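Local coordinates for protein leucyl-tRNA synthetase (Giardia intestinalis, PDB 3PZ6) that probably charges tRNA(Leu) with leucine using ATP, this piece being its CP1 editing domain, which probably hydrolyses mischarged tRNA, at residues Asp193-Ala196 and Cys197-Ile201. The protein carries 2 engineered substitutions. Numbering follows the deposited sequence.
Sequences DDYA and CYKDI
Tyr-195 and Lys-199 sit one helical turn apart and meet twice. At the backbone, Lys-199 N donates to Tyr-195 O at 2.8 Å. Farther out, Lys-199 CB lies over one face of the Tyr-195 ring, offset toward its rim, and the extended lysine chain runs on past the ring, Lys-199 CD coming 4.1 Å from Tyr-195 OH. Tyr-195 leaves the helix with CG anti to the backbone N (chi1 180°), which brings its ring up beside this chain. Both polar ends reach Glu-244 of helix 238-245: Tyr-195 OH by a hydrogen bond, Lys-199 NZ by a long, weak ion pair. The packed side belongs to Tyr-198, buried against Asn-97 and Pro-225, which hydrogen-bonds Leu-220 O through its OH; its ring meets Tyr-195 obliquely and loosely, Tyr-198 CD2 lying 4.3 Å from Tyr-195 CD1. Asp-194, whose carbonyl O accepts Tyr-198 N at 2.9 Å, hydrogen-bonds Trp-99 NE1 through OD1 and Val-187 N through OD2. The looser, solvent side carries the exposed Asp-193, whose backbone O still takes Cys-197 N at 3.1 Å. With Asp-200 N bonded to Ala-196 O, the four successive i to i+4 bonds are those of a regular alpha-helix, here packed at the surface of the CP1 editing domain.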
loop_
_atom_site.group_PDB
_atom_site.type_symbol
_atom_site.label_atom_id
_atom_site.label_comp_id
_atom_site.label_asym_id
_atom_site.label_seq_id
_atom_site.Cartn_x
_atom_site.Cartn_y
_atom_site.Cartn_z
ATOM N N ASP A 193 10.270 7.956 -7.163
ATOM C CA ASP A 193 8.972 8.101 -7.822
ATOM C C ASP A 193 7.854 8.242 -6.790
ATOM O O ASP A 193 7.031 9.159 -6.889
ATOM C CB ASP A 193 8.699 6.928 -8.782
ATOM C CG ASP A 193 9.432 7.084 -10.132
ATOM O OD1 ASP A 193 9.521 8.224 -10.652
ATOM O OD2 ASP A 193 9.927 6.072 -10.684
ATOM N N ASP A 194 7.847 7.350 -5.795
ATOM C CA ASP A 194 6.929 7.460 -4.667
ATOM C C ASP A 194 7.008 8.854 -4.044
ATOM O O ASP A 194 5.977 9.499 -3.832
ATOM C CB ASP A 194 7.217 6.397 -3.597
ATOM C CG ASP A 194 6.721 5.012 -3.979
ATOM O OD1 ASP A 194 6.002 4.855 -4.985
ATOM O OD2 ASP A 194 7.054 4.060 -3.252
ATOM N N TYR A 195 8.223 9.321 -3.764
ATOM C CA TYR A 195 8.390 10.629 -3.136
ATOM C C TYR A 195 7.904 11.783 -4.017
ATOM O O TYR A 195 7.258 12.708 -3.517
ATOM C CB TYR A 195 9.833 10.883 -2.697
ATOM C CG TYR A 195 10.010 12.245 -2.053
ATOM C CD1 TYR A 195 9.498 12.506 -0.773
ATOM C CD2 TYR A 195 10.677 13.268 -2.712
ATOM C CE1 TYR A 195 9.650 13.744 -0.168
ATOM C CE2 TYR A 195 10.834 14.520 -2.112
ATOM C CZ TYR A 195 10.317 14.750 -0.837
ATOM O OH TYR A 195 10.467 15.988 -0.239
ATOM N N ALA A 196 8.217 11.726 -5.314
ATOM C CA ALA A 196 7.821 12.785 -6.243
ATOM C C ALA A 196 6.296 12.963 -6.245
ATOM O O ALA A 196 5.795 14.070 -6.059
ATOM C CB ALA A 196 8.349 12.511 -7.650
ATOM N N CYS A 197 5.567 11.867 -6.421
ATOM C CA CYS A 197 4.118 11.920 -6.393
ATOM C C CYS A 197 3.582 12.349 -5.033
ATOM O O CYS A 197 2.668 13.169 -4.951
ATOM C CB CYS A 197 3.509 10.589 -6.786
ATOM S SG CYS A 197 1.734 10.755 -6.983
ATOM N N TYR A 198 4.171 11.798 -3.973
ATOM C CA TYR A 198 3.791 12.134 -2.610
ATOM C C TYR A 198 3.900 13.644 -2.396
ATOM O O TYR A 198 2.952 14.280 -1.931
ATOM C CB TYR A 198 4.655 11.342 -1.622
ATOM C CG TYR A 198 4.533 11.769 -0.174
ATOM C CD1 TYR A 198 3.602 11.173 0.677
ATOM C CD2 TYR A 198 5.356 12.763 0.345
ATOM C CE1 TYR A 198 3.494 11.568 2.012
ATOM C CE2 TYR A 198 5.252 13.162 1.668
ATOM C CZ TYR A 198 4.323 12.561 2.494
ATOM O OH TYR A 198 4.231 12.968 3.809
ATOM N N LYS A 199 5.044 14.208 -2.774
ATOM C CA LYS A 199 5.310 15.648 -2.660
ATOM C C LYS A 199 4.410 16.497 -3.570
ATOM O O LYS A 199 3.964 17.570 -3.179
ATOM C CB LYS A 199 6.788 15.929 -2.944
ATOM C CG LYS A 199 7.253 17.318 -2.620
ATOM C CD LYS A 199 8.509 17.614 -3.391
ATOM C CE LYS A 199 8.877 19.080 -3.323
ATOM N NZ LYS A 199 9.716 19.452 -4.495
ATOM N N ASP A 200 4.151 16.015 -4.780
ATOM C CA ASP A 200 3.163 16.644 -5.665
ATOM C C ASP A 200 1.775 16.817 -5.011
ATOM O O ASP A 200 1.168 17.887 -5.119
ATOM C CB ASP A 200 3.029 15.858 -6.973
ATOM C CG ASP A 200 4.152 16.153 -7.957
ATOM O OD1 ASP A 200 4.950 17.096 -7.714
ATOM O OD2 ASP A 200 4.233 15.434 -8.981
ATOM N N ILE A 201 1.289 15.764 -4.343
ATOM C CA ILE A 201 0.007 15.806 -3.652
ATOM C C ILE A 201 0.093 16.792 -2.483
ATOM O O ILE A 201 -0.765 17.666 -2.337
ATOM C CB ILE A 201 -0.426 14.406 -3.113
ATOM C CG1 ILE A 201 -0.281 13.295 -4.171
ATOM C CG2 ILE A 201 -1.828 14.459 -2.490
ATOM C CD1 ILE A 201 -1.442 13.104 -5.107
#